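Local coordinates for coenzyme F420-dependent N(5),N(10)-methenyltetrahydromethanopterin reductase-related protein (Desulfurobacterium thermolithotrophum DSM 11699, PDB 6HUZ) that binds the iron-guanylylpyridinol cofactor of [Fe]-hydrogenase and, as the bacterial paralog HmdII, uses tetrahydrofolate derivatives as substrates, at residues T4-G9 / A85-P90; D45-D50 / K70-D75; D226-K231 / Q272-D277. One frame throughout, in Å; residues are numbered along the deposited sequence.

Interactions 1 and 2 are neighbours in one parallel sheet, with strands 2-6 and 45-49 side by side, and both touch the iron-guanylylpyridinol cofactor; their centres lie about 9 Å apart. Interaction 1 is buried throughout in the middle of the sheet, whereas interaction 2 involves an edge strand within this chain, 70-72, and is partly open to solvent. Both rely on backbone ladders, but interaction 1 adds aromatic and aliphatic packing and interaction 2 carboxylates that grip the cofactor. Interaction 3, its centre about 49 Å from that of interaction 1, joins a helix end to a loop mainly through apolar side chains, with no polar bond between its segments, beside methenyltetrahydrofolate and the second subunit.

Interaction 1 of 3, residues T4-G9 / A85-P90; sequences TVYGFG and AILFTP. With FE9 (iron-guanylyl pyridinol cofactor), chain B.
Tyr6 and Leu87 lie side by side and point the same way, with Leu87 CD2 3.9 Å from Tyr6 CB. Further out, Ala85 CB meets the Tyr6 ring at its edge, near CE2. On the reverse face of the sheet Val5 and Ile86 make a looser apolar pair, Val5 CG2 and Ile86 CD1 being 4.4 Å apart. Strands 2-6 and 84-87 are the adjoining first and fourth strands of a Rossmann-like sheet of order 3-2-1-4-5-6, and the cofactor lies across their C-terminal ends. Beyond the strands Phe88 has CG anti to the backbone N (chi1 -160°), and its ring carries the pyridinol methyl C5M over one face, offset toward the rim, with C5M 3.4 Å from Phe88 CD1. The backbones are held by Ile86 N to Thr4 O, Tyr6 N to Ile86 O at 2.7 Å, and a more bent bond from Phe88 N to Tyr6 O (131° at the hydrogen), where Phe88 centres an inverse gamma turn. Gly7 O is buried without a polar partner in the model. The Tyr6 hydroxyl bonds to Asp75 O, and at the polar edge Gly9 N donates to the ribose oxygen O3' of the cofactor at 2.8 Å.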
loop_
_atom_site.group_PDB
_atom_site.type_symbol
_atom_site.label_atom_id
_atom_site.label_comp_id
_atom_site.label_asym_id
_atom_site.label_seq_id
_atom_site.Cartn_x
_atom_site.Cartn_y
_atom_site.Cartn_z
ATOM N N THR A 4 36.045 3.124 6.249
ATOM C CA THR A 4 35.848 4.375 6.964
ATOM C C THR A 4 34.351 4.488 7.230
ATOM O O THR A 4 33.535 4.410 6.301
ATOM C CB THR A 4 36.318 5.612 6.189
ATOM O OG1 THR A 4 37.726 5.516 5.974
ATOM C CG2 THR A 4 36.016 6.915 6.937
ATOM N N VAL A 5 33.990 4.669 8.496
ATOM C CA VAL A 5 32.601 4.852 8.906
ATOM C C VAL A 5 32.515 6.325 9.158
ATOM O O VAL A 5 33.359 6.879 9.870
ATOM C CB VAL A 5 32.244 4.034 10.164
ATOM C CG1 VAL A 5 30.869 4.440 10.700
ATOM C CG2 VAL A 5 32.290 2.528 9.850
ATOM N N TYR A 6 31.533 6.971 8.573
ATOM C CA TYR A 6 31.348 8.406 8.739
ATOM C C TYR A 6 30.194 8.613 9.686
ATOM O O TYR A 6 29.094 8.256 9.332
ATOM C CB TYR A 6 31.069 9.047 7.375
ATOM C CG TYR A 6 32.338 9.223 6.566
ATOM C CD1 TYR A 6 33.147 10.335 6.742
ATOM C CD2 TYR A 6 32.736 8.268 5.641
ATOM C CE1 TYR A 6 34.343 10.477 6.041
ATOM C CE2 TYR A 6 33.931 8.404 4.929
ATOM C CZ TYR A 6 34.710 9.530 5.105
ATOM O OH TYR A 6 35.890 9.669 4.403
ATOM N N GLY A 7 30.449 9.152 10.879
ATOM C CA GLY A 7 29.411 9.392 11.880
ATOM C C GLY A 7 29.511 8.479 13.086
ATOM O O GLY A 7 29.518 7.266 12.943
ATOM N N PHE A 8 29.609 9.048 14.294
ATOM C CA PHE A 8 29.731 8.221 15.505
ATOM C C PHE A 8 28.404 7.567 15.891
ATOM O O PHE A 8 28.393 6.417 16.336
ATOM C CB PHE A 8 30.218 9.082 16.692
ATOM C CG PHE A 8 30.682 8.288 17.895
ATOM C CD1 PHE A 8 31.996 7.838 17.990
ATOM C CD2 PHE A 8 29.807 7.987 18.928
ATOM C CE1 PHE A 8 32.434 7.127 19.109
ATOM C CE2 PHE A 8 30.239 7.262 20.038
ATOM C CZ PHE A 8 31.556 6.843 20.127
ATOM N N GLY A 9 27.333 8.336 15.762
ATOM C CA GLY A 9 25.968 7.967 16.120
ATOM C C GLY A 9 25.613 8.912 17.256
ATOM O O GLY A 9 26.502 9.270 18.028
ATOM N N ALA A 85 33.305 3.262 2.202
ATOM C CA ALA A 85 32.978 4.474 2.944
ATOM C C ALA A 85 31.510 4.309 3.336
ATOM O O ALA A 85 30.653 4.221 2.457
ATOM C CB ALA A 85 33.179 5.712 2.074
ATOM N N ILE A 86 31.224 4.200 4.642
ATOM C CA ILE A 86 29.870 4.011 5.135
ATOM C C ILE A 86 29.349 5.313 5.727
ATOM O O ILE A 86 29.955 5.844 6.656
ATOM C CB ILE A 86 29.755 2.855 6.146
ATOM C CG1 ILE A 86 30.168 1.524 5.475
ATOM C CG2 ILE A 86 28.273 2.771 6.627
ATOM C CD1 ILE A 86 30.498 0.417 6.416
ATOM N N LEU A 87 28.209 5.806 5.207
ATOM C CA LEU A 87 27.646 7.058 5.682
ATOM C C LEU A 87 26.599 6.898 6.774
ATOM O O LEU A 87 25.413 6.765 6.461
ATOM C CB LEU A 87 27.087 7.844 4.488
ATOM C CG LEU A 87 28.107 8.168 3.389
ATOM C CD1 LEU A 87 27.436 8.805 2.198
ATOM C CD2 LEU A 87 29.218 9.104 3.906
ATOM N N PHE A 88 27.039 6.919 8.057
ATOM C CA PHE A 88 26.144 6.841 9.230
ATOM C C PHE A 88 25.958 8.348 9.555
ATOM O O PHE A 88 26.311 8.808 10.630
ATOM C CB PHE A 88 26.848 6.086 10.397
ATOM C CG PHE A 88 25.865 5.550 11.409
ATOM C CD1 PHE A 88 25.449 6.333 12.481
ATOM C CD2 PHE A 88 25.315 4.277 11.262
ATOM C CE1 PHE A 88 24.480 5.866 13.369
ATOM C CE2 PHE A 88 24.354 3.805 12.162
ATOM C CZ PHE A 88 23.924 4.613 13.193
ATOM N N THR A 89 25.452 9.108 8.577
ATOM C CA THR A 89 25.338 10.566 8.659
ATOM C C THR A 89 23.915 11.068 8.966
ATOM O O THR A 89 22.947 10.330 8.852
ATOM C CB THR A 89 25.937 11.103 7.360
ATOM O OG1 THR A 89 25.338 10.420 6.265
ATOM C CG2 THR A 89 27.447 10.845 7.282
ATOM N N PRO A 90 23.777 12.335 9.379
ATOM C CA PRO A 90 22.442 12.834 9.762
ATOM C C PRO A 90 21.257 12.725 8.798
ATOM O O PRO A 90 21.386 12.766 7.584
ATOM C CB PRO A 90 22.690 14.317 10.070
ATOM C CG PRO A 90 24.114 14.410 10.434
ATOM C CD PRO A 90 24.817 13.355 9.591
HETATM O O2 FE9 B . 18.510 6.176 13.936
HETATM FE FE FE9 B . 19.285 3.991 11.695
HETATM C C1F FE9 B . 20.156 3.230 13.115
HETATM O O1F FE9 B . 20.698 2.757 13.990
HETATM C C2F FE9 B . 18.770 2.311 11.165
HETATM O O2F FE9 B . 18.488 1.269 10.832
HETATM C C8 FE9 B . 20.795 3.997 10.532
HETATM O O18 FE9 B . 21.138 3.018 9.893
HETATM C C7 FE9 B . 21.584 5.289 10.399
HETATM C C6 FE9 B . 21.063 6.198 11.474
HETATM N N1 FE9 B . 19.963 5.748 12.224
HETATM C C5 FE9 B . 21.712 7.494 11.731
HETATM C C5M FE9 B . 22.858 7.936 10.866
HETATM C C4 FE9 B . 21.173 8.342 12.807
HETATM C C3 FE9 B . 20.002 7.863 13.592
HETATM C C3M FE9 B . 19.409 8.666 14.722
HETATM C C2 FE9 B . 19.420 6.508 13.262
HETATM O O3P FE9 B . 21.738 9.570 12.968
HETATM P P1 FE9 B . 22.795 9.924 14.137
HETATM O O1P FE9 B . 22.678 8.948 15.209
HETATM O O2P FE9 B . 22.346 11.352 14.751
HETATM O "O5'" FE9 B . 24.231 9.918 13.447
HETATM C "C5'" FE9 B . 24.653 10.932 12.548
HETATM C "C4'" FE9 B . 26.120 11.200 12.866
HETATM O "O4'" FE9 B . 26.665 12.080 11.890
HETATM C "C1'" FE9 B . 27.634 12.895 12.535
HETATM C "C2'" FE9 B . 27.002 13.204 13.875
HETATM O "O2'" FE9 B . 27.931 13.641 14.876
HETATM C "C3'" FE9 B . 26.325 11.882 14.218
HETATM O "O3'" FE9 B . 27.133 11.046 15.049
HETATM N N9A FE9 B . 27.963 14.049 11.678
HETATM C C4A FE9 B . 28.943 13.998 10.806
HETATM N N3A FE9 B . 29.872 13.059 10.516
HETATM C C2A FE9 B . 30.811 13.337 9.588
HETATM N N2A FE9 B . 31.694 12.356 9.299
HETATM N N1A FE9 B . 30.893 14.513 8.936
HETATM C C6A FE9 B . 30.059 15.536 9.189
HETATM O O6A FE9 B . 30.136 16.608 8.567
HETATM C C5A FE9 B . 28.985 15.317 10.161
HETATM N N7A FE9 B . 27.971 16.034 10.668
HETATM C C8A FE9 B . 27.355 15.249 11.589
HETATM O O HOH W 1 17.219 4.520 12.403
#

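Interaction 2 of 3, residues D45-D50 / K70-D75; sequences DVTLSD and KLTTDD. With FE9 (iron-guanylyl pyridinol cofactor), chain B.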
loop_
_atom_site.group_PDB
_atom_site.type_symbol
_atom_site.label_atom_id
_atom_site.label_comp_id
_atom_site.label_asym_id
_atom_site.label_seq_id
_atom_site.Cartn_x
_atom_site.Cartn_y
_atom_site.Cartn_z
ATOM N N ASP A 45 40.949 -2.665 8.907
ATOM C CA ASP A 45 41.680 -1.453 9.254
ATOM C C ASP A 45 40.607 -0.367 9.192
ATOM O O ASP A 45 40.237 0.119 8.122
ATOM C CB ASP A 45 42.847 -1.251 8.294
ATOM C CG ASP A 45 43.933 -2.306 8.479
ATOM O OD1 ASP A 45 44.286 -2.602 9.646
ATOM O OD2 ASP A 45 44.429 -2.838 7.461
ATOM N N VAL A 46 40.070 -0.037 10.367
ATOM C CA VAL A 46 38.955 0.877 10.501
ATOM C C VAL A 46 39.247 2.282 11.014
ATOM O O VAL A 46 39.968 2.487 11.998
ATOM C CB VAL A 46 37.934 0.184 11.423
ATOM C CG1 VAL A 46 36.640 0.986 11.510
ATOM C CG2 VAL A 46 37.640 -1.235 10.946
ATOM N N THR A 47 38.640 3.247 10.336
ATOM C CA THR A 47 38.711 4.660 10.670
ATOM C C THR A 47 37.283 5.151 10.865
ATOM O O THR A 47 36.388 4.784 10.088
ATOM C CB THR A 47 39.330 5.467 9.534
ATOM O OG1 THR A 47 40.638 4.970 9.273
ATOM C CG2 THR A 47 39.430 6.947 9.864
ATOM N N LEU A 48 37.068 5.984 11.889
ATOM C CA LEU A 48 35.762 6.571 12.141
ATOM C C LEU A 48 35.991 8.067 12.149
ATOM O O LEU A 48 36.779 8.591 12.948
ATOM C CB LEU A 48 35.092 6.112 13.436
ATOM C CG LEU A 48 33.642 6.619 13.560
ATOM C CD1 LEU A 48 32.694 5.519 13.977
ATOM C CD2 LEU A 48 33.562 7.828 14.495
ATOM N N SER A 49 35.356 8.742 11.221
ATOM C CA SER A 49 35.472 10.173 11.083
ATOM C C SER A 49 34.182 10.817 11.553
ATOM O O SER A 49 33.094 10.408 11.143
ATOM C CB SER A 49 35.750 10.550 9.634
ATOM O OG SER A 49 36.058 11.929 9.513
ATOM N N ASP A 50 34.299 11.815 12.424
ATOM C CA ASP A 50 33.132 12.541 12.934
ATOM C C ASP A 50 33.635 13.876 13.442
ATOM O O ASP A 50 34.594 13.915 14.183
ATOM C CB ASP A 50 32.409 11.775 14.046
ATOM C CG ASP A 50 31.117 12.433 14.498
ATOM O OD1 ASP A 50 31.152 13.619 14.873
ATOM O OD2 ASP A 50 30.076 11.758 14.485
ATOM N N LYS A 70 40.501 3.902 14.430
ATOM C CA LYS A 70 41.245 5.151 14.360
ATOM C C LYS A 70 40.226 6.276 14.352
ATOM O O LYS A 70 39.398 6.347 13.437
ATOM C CB LYS A 70 42.088 5.199 13.083
ATOM C CG LYS A 70 43.508 4.694 13.277
ATOM C CD LYS A 70 44.257 4.535 11.952
ATOM C CE LYS A 70 44.462 5.851 11.236
ATOM N NZ LYS A 70 45.499 5.755 10.173
ATOM N N LEU A 71 40.231 7.153 15.357
ATOM C CA LEU A 71 39.244 8.244 15.357
ATOM C C LEU A 71 39.825 9.509 14.755
ATOM O O LEU A 71 40.992 9.840 15.019
ATOM C CB LEU A 71 38.764 8.554 16.786
ATOM C CG LEU A 71 38.093 7.413 17.524
ATOM C CD1 LEU A 71 37.782 7.810 18.947
ATOM C CD2 LEU A 71 36.805 6.970 16.807
ATOM N N THR A 72 39.007 10.248 13.994
ATOM C CA THR A 72 39.411 11.520 13.370
ATOM C C THR A 72 38.207 12.443 13.117
ATOM O O THR A 72 37.067 11.982 13.145
ATOM C CB THR A 72 40.123 11.252 12.034
ATOM O OG1 THR A 72 40.556 12.506 11.501
ATOM C CG2 THR A 72 39.217 10.550 11.017
ATOM N N THR A 73 38.470 13.756 12.880
ATOM C CA THR A 73 37.434 14.758 12.572
ATOM C C THR A 73 37.573 15.204 11.103
ATOM O O THR A 73 36.746 15.972 10.618
ATOM C CB THR A 73 37.549 16.021 13.469
ATOM O OG1 THR A 73 38.787 16.692 13.200
ATOM C CG2 THR A 73 37.425 15.708 14.957
ATOM N N ASP A 74 38.616 14.723 10.407
ATOM C CA ASP A 74 38.921 15.069 9.019
ATOM C C ASP A 74 38.329 14.039 8.060
ATOM O O ASP A 74 38.866 12.939 7.909
ATOM C CB ASP A 74 40.456 15.146 8.865
ATOM C CG ASP A 74 40.952 15.856 7.620
ATOM O OD1 ASP A 74 40.186 15.929 6.629
ATOM O OD2 ASP A 74 42.113 16.328 7.630
ATOM N N ASP A 75 37.224 14.400 7.414
ATOM C CA ASP A 75 36.517 13.531 6.472
ATOM C C ASP A 75 37.324 13.278 5.217
ATOM O O ASP A 75 37.322 12.164 4.707
ATOM C CB ASP A 75 35.169 14.154 6.070
ATOM C CG ASP A 75 34.083 14.169 7.133
ATOM O OD1 ASP A 75 34.269 13.525 8.188
ATOM O OD2 ASP A 75 33.052 14.832 6.909
HETATM O O2 FE9 B . 18.510 6.176 13.936
HETATM FE FE FE9 B . 19.285 3.991 11.695
HETATM C C1F FE9 B . 20.156 3.230 13.115
HETATM O O1F FE9 B . 20.698 2.757 13.990
HETATM C C2F FE9 B . 18.770 2.311 11.165
HETATM O O2F FE9 B . 18.488 1.269 10.832
HETATM C C8 FE9 B . 20.795 3.997 10.532
HETATM O O18 FE9 B . 21.138 3.018 9.893
HETATM C C7 FE9 B . 21.584 5.289 10.399
HETATM C C6 FE9 B . 21.063 6.198 11.474
HETATM N N1 FE9 B . 19.963 5.748 12.224
HETATM C C5 FE9 B . 21.712 7.494 11.731
HETATM C C5M FE9 B . 22.858 7.936 10.866
HETATM C C4 FE9 B . 21.173 8.342 12.807
HETATM C C3 FE9 B . 20.002 7.863 13.592
HETATM C C3M FE9 B . 19.409 8.666 14.722
HETATM C C2 FE9 B . 19.420 6.508 13.262
HETATM O O3P FE9 B . 21.738 9.570 12.968
HETATM P P1 FE9 B . 22.795 9.924 14.137
HETATM O O1P FE9 B . 22.678 8.948 15.209
HETATM O O2P FE9 B . 22.346 11.352 14.751
HETATM O "O5'" FE9 B . 24.231 9.918 13.447
HETATM C "C5'" FE9 B . 24.653 10.932 12.548
HETATM C "C4'" FE9 B . 26.120 11.200 12.866
HETATM O "O4'" FE9 B . 26.665 12.080 11.890
HETATM C "C1'" FE9 B . 27.634 12.895 12.535
HETATM C "C2'" FE9 B . 27.002 13.204 13.875
HETATM O "O2'" FE9 B . 27.931 13.641 14.876
HETATM C "C3'" FE9 B . 26.325 11.882 14.218
HETATM O "O3'" FE9 B . 27.133 11.046 15.049
HETATM N N9A FE9 B . 27.963 14.049 11.678
HETATM C C4A FE9 B . 28.943 13.998 10.806
HETATM N N3A FE9 B . 29.872 13.059 10.516
HETATM C C2A FE9 B . 30.811 13.337 9.588
HETATM N N2A FE9 B . 31.694 12.356 9.299
HETATM N N1A FE9 B . 30.893 14.513 8.936
HETATM C C6A FE9 B . 30.059 15.536 9.189
HETATM O O6A FE9 B . 30.136 16.608 8.567
HETATM C C5A FE9 B . 28.985 15.317 10.161
HETATM N N7A FE9 B . 27.971 16.034 10.668
HETATM C C8A FE9 B . 27.355 15.249 11.589
HETATM O O HOH W 1 17.219 4.520 12.403
#
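Val46 O accepts from Lys70 N at 2.9 Å, the first rung of a parallel ladder between strands 45-49 and 70-72. Thr47 follows, its side chain crossing that of Thr72 obliquely, with Thr47 CG2 3.8 Å from Thr72 CG2. Leu48 bonds through both backbone polar atoms, its N giving to Lys70 O and its O taking Thr72 N, while its CB packs on Leu71 CD2 on the face opposite the threonines. At Ser49 the hydroxyl OG, anti to the backbone N (chi1 -172°), donates to the anti lone pair of Asp75 OD1 at 2.7 Å. That oxygen also accepts from the guanine amino group N2A, and Asp75 OD2 takes an almost straight bond (178°) from ring N1A, so Ser49 steadies a carboxylate that reads the Watson-Crick edge of the base. Asp50 N closes the ladder on Thr72 O. Asp50 OD2 accepts from both ribose hydroxyls of the cofactor, O2' at 2.9 Å and O3' at 3.1 Å, and from Phe8 N, while OD1 takes Asn52 N. The contact joins the two strands of the beta-alpha-beta unit 45-49, 58-66, 70-72 of the Rossmann-like fold, with a ribose-binding acidic residue just past the second strand of the sheet.

Interaction 3 of 3, residues D226-K231 / Q272-D277; sequences DILKTK and QSMILD. With GUE (5,10-Methenyltetrahydrofolate), chain C.
Ile227 and Leu276 bring the backbones nearest, their CA atoms 7.4 Å apart, where the widened last turn of helix 207-228 faces an irregular loop that folds through an inverse gamma turn at Ile275. The two side chains slide past each other in opposite directions, and the branch methyl CG2 of Ile227 lies 3.8 Å from Leu276 CB. The side chains of Ile227 and Asp277 cross at about a right angle, with Ile227 CD1 3.5 Å from Asp277 CB. Leu228 forks between two partners: Leu228 CD2 meets Leu276 CD1 at 3.6 Å, and its CD1 touches the terminal methyl CE of Met274, again with the side chains crossing at about a right angle. Met274 is bent at chi2 and then at chi3 (-60°), the second bend turning CE to Leu228, while CG and SD lie against the pterin part of methenyltetrahydrofolate; SD is 3.6 Å from ligand N8. Leu228 CD2 also approaches ligand C9, and Leu228 and Met274 line one side of the bound methenyltetrahydrofolate, with Leu276 and Ile227 behind them. With these two segments the ligand makes two hydrogen bonds: its N8 donates to Ser273 O at 2.8 Å, and Thr230 OG1 donates to the amide oxygen O11 at 2.6 Å. Thr230 follows directly on Lys229, where the chain leaves the helix with positive phi (62°). The second subunit packs here as well: its Tyr13 hydroxyl bonds to Leu228 O, its Leu18 and Met205 pack on Ile227 and Leu228, and its Lys17 and Gly203 bond to the ligand. Within the chain, Met274 and Leu276 also rest on Val223 of helix 207-228, and the loop 272-277 runs from helix 264-271 toward helix 282-292, whose Thr284 and Ser288 touch Ile275.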
loop_
_atom_site.group_PDB
_atom_site.type_symbol
_atom_site.label_atom_id
_atom_site.label_comp_id
_atom_site.label_asym_id
_atom_site.label_seq_id
_atom_site.Cartn_x
_atom_site.Cartn_y
_atom_site.Cartn_z
ATOM N N ASP A 226 -8.814 -20.154 0.168
ATOM C CA ASP A 226 -9.520 -21.200 0.926
ATOM C C ASP A 226 -10.979 -21.002 1.250
ATOM O O ASP A 226 -11.677 -21.991 1.302
ATOM C CB ASP A 226 -8.856 -21.433 2.284
ATOM C CG ASP A 226 -7.396 -21.786 2.241
ATOM O OD1 ASP A 226 -6.930 -22.259 1.176
ATOM O OD2 ASP A 226 -6.709 -21.579 3.266
ATOM N N ILE A 227 -11.429 -19.777 1.547
ATOM C CA ILE A 227 -12.813 -19.578 1.945
ATOM C C ILE A 227 -13.685 -18.986 0.846
ATOM O O ILE A 227 -14.740 -19.543 0.576
ATOM C CB ILE A 227 -12.828 -18.741 3.257
ATOM C CG1 ILE A 227 -12.005 -19.464 4.367
ATOM C CG2 ILE A 227 -14.241 -18.522 3.704
ATOM C CD1 ILE A 227 -11.739 -18.679 5.623
ATOM N N LEU A 228 -13.281 -17.874 0.216
ATOM C CA LEU A 228 -14.109 -17.302 -0.844
ATOM C C LEU A 228 -14.044 -18.152 -2.111
ATOM O O LEU A 228 -15.009 -18.186 -2.877
ATOM C CB LEU A 228 -13.635 -15.891 -1.177
ATOM C CG LEU A 228 -13.811 -14.897 -0.031
ATOM C CD1 LEU A 228 -13.335 -13.524 -0.456
ATOM C CD2 LEU A 228 -15.287 -14.865 0.408
ATOM N N LYS A 229 -12.900 -18.815 -2.336
ATOM C CA LYS A 229 -12.668 -19.646 -3.527
ATOM C C LYS A 229 -12.748 -18.762 -4.812
ATOM O O LYS A 229 -13.333 -19.140 -5.834
ATOM C CB LYS A 229 -13.590 -20.873 -3.547
ATOM C CG LYS A 229 -13.125 -21.942 -2.540
ATOM C CD LYS A 229 -14.283 -22.788 -2.011
ATOM C CE LYS A 229 -13.822 -23.900 -1.101
ATOM N NZ LYS A 229 -14.974 -24.636 -0.506
ATOM N N THR A 230 -12.146 -17.562 -4.710
ATOM C CA THR A 230 -12.103 -16.567 -5.799
ATOM C C THR A 230 -10.813 -16.745 -6.622
ATOM O O THR A 230 -9.936 -17.487 -6.189
ATOM C CB THR A 230 -12.315 -15.134 -5.246
ATOM O OG1 THR A 230 -12.536 -14.257 -6.352
ATOM C CG2 THR A 230 -11.137 -14.624 -4.421
ATOM N N LYS A 231 -10.703 -16.084 -7.798
ATOM C CA LYS A 231 -9.531 -16.189 -8.696
ATOM C C LYS A 231 -8.293 -15.427 -8.187
ATOM O O LYS A 231 -8.417 -14.348 -7.596
ATOM C CB LYS A 231 -9.863 -15.599 -10.082
ATOM C CG LYS A 231 -10.777 -16.415 -10.957
ATOM C CD LYS A 231 -11.104 -15.647 -12.244
ATOM C CE LYS A 231 -12.448 -16.011 -12.842
ATOM N NZ LYS A 231 -12.329 -16.961 -13.980
ATOM N N GLN A 272 -16.416 -6.287 8.742
ATOM C CA GLN A 272 -17.129 -7.327 9.489
ATOM C C GLN A 272 -17.494 -8.536 8.613
ATOM O O GLN A 272 -17.478 -9.677 9.093
ATOM C CB GLN A 272 -18.415 -6.758 10.135
ATOM C CG GLN A 272 -18.165 -5.653 11.158
ATOM C CD GLN A 272 -16.953 -5.900 12.042
ATOM O OE1 GLN A 272 -16.933 -6.793 12.886
ATOM N NE2 GLN A 272 -15.903 -5.113 11.879
ATOM N N SER A 273 -17.810 -8.299 7.344
ATOM C CA SER A 273 -18.220 -9.366 6.439
ATOM C C SER A 273 -17.054 -10.154 5.864
ATOM O O SER A 273 -17.275 -11.109 5.131
ATOM C CB SER A 273 -19.117 -8.817 5.345
ATOM O OG SER A 273 -20.376 -8.493 5.902
ATOM N N MET A 274 -15.822 -9.775 6.200
ATOM C CA MET A 274 -14.668 -10.523 5.701
ATOM C C MET A 274 -13.993 -11.272 6.858
ATOM O O MET A 274 -12.916 -11.853 6.677
ATOM C CB MET A 274 -13.729 -9.589 4.936
ATOM C CG MET A 274 -14.175 -9.336 3.494
ATOM S SD MET A 274 -14.212 -10.844 2.428
ATOM C CE MET A 274 -12.426 -11.374 2.524
ATOM N N ILE A 275 -14.630 -11.280 8.065
ATOM C CA ILE A 275 -14.112 -12.029 9.216
ATOM C C ILE A 275 -14.815 -13.386 9.026
ATOM O O ILE A 275 -15.897 -13.617 9.580
ATOM C CB ILE A 275 -14.452 -11.349 10.568
ATOM C CG1 ILE A 275 -13.741 -9.991 10.677
ATOM C CG2 ILE A 275 -14.076 -12.235 11.751
ATOM C CD1 ILE A 275 -14.287 -9.098 11.812
ATOM N N LEU A 276 -14.227 -14.254 8.192
ATOM C CA LEU A 276 -14.829 -15.556 7.854
ATOM C C LEU A 276 -14.282 -16.764 8.635
ATOM O O LEU A 276 -15.010 -17.742 8.782
ATOM C CB LEU A 276 -14.747 -15.772 6.339
ATOM C CG LEU A 276 -15.403 -14.652 5.510
ATOM C CD1 LEU A 276 -14.986 -14.719 4.041
ATOM C CD2 LEU A 276 -16.905 -14.682 5.635
ATOM N N ASP A 277 -13.038 -16.704 9.148
ATOM C CA ASP A 277 -12.455 -17.795 9.951
ATOM C C ASP A 277 -11.570 -17.138 10.991
ATOM O O ASP A 277 -10.374 -16.927 10.750
ATOM C CB ASP A 277 -11.645 -18.789 9.093
ATOM C CG ASP A 277 -11.114 -19.989 9.875
ATOM O OD1 ASP A 277 -11.217 -19.985 11.125
ATOM O OD2 ASP A 277 -10.600 -20.931 9.239
HETATM N N1 GUE C . -17.398 -8.436 2.558
HETATM C C2 GUE C . -17.204 -7.235 1.949
HETATM N N3 GUE C . -17.166 -7.087 0.621
HETATM C C4 GUE C . -17.327 -8.087 -0.228
HETATM C C6 GUE C . -18.593 -11.657 0.228
HETATM C "C1'" GUE C . -16.387 -14.145 -5.293
HETATM C "C2'" GUE C . -15.595 -13.080 -4.844
HETATM C "C3'" GUE C . -15.878 -12.456 -3.625
HETATM C "C4'" GUE C . -16.970 -12.871 -2.846
HETATM C "C5'" GUE C . -17.773 -13.921 -3.320
HETATM O O4 GUE C . -17.295 -7.871 -1.458
HETATM C C4A GUE C . -17.578 -9.423 0.353
HETATM N N5 GUE C . -17.714 -10.635 -0.326
HETATM C C7 GUE C . -17.974 -11.946 1.591
HETATM N N8 GUE C . -17.809 -10.741 2.398
HETATM C C8A GUE C . -17.596 -9.537 1.813
HETATM N N2 GUE C . -17.010 -6.162 2.755
HETATM C C9 GUE C . -18.209 -12.853 -0.657
HETATM N N10 GUE C . -17.341 -12.216 -1.645
HETATM C "C6'" GUE C . -17.475 -14.550 -4.527
HETATM C C11 GUE C . -16.092 -14.830 -6.610
HETATM O O11 GUE C . -14.997 -14.714 -7.138
HETATM N N GUE C . -17.064 -15.541 -7.195
HETATM C CA GUE C . -16.935 -16.090 -8.546
HETATM C C GUE C . -18.056 -15.624 -9.453
HETATM O OX1 GUE C . -19.167 -15.316 -8.951
HETATM O OX2 GUE C . -17.858 -15.545 -10.686
HETATM C CB GUE C . -16.828 -17.619 -8.531
HETATM C CG GUE C . -16.847 -18.229 -7.123
HETATM C CD GUE C . -16.879 -19.752 -7.136
HETATM O OE1 GUE C . -16.099 -20.365 -6.358
HETATM O OE2 GUE C . -17.689 -20.337 -7.904
HETATM C C1 GUE C . -17.047 -11.008 -1.349
#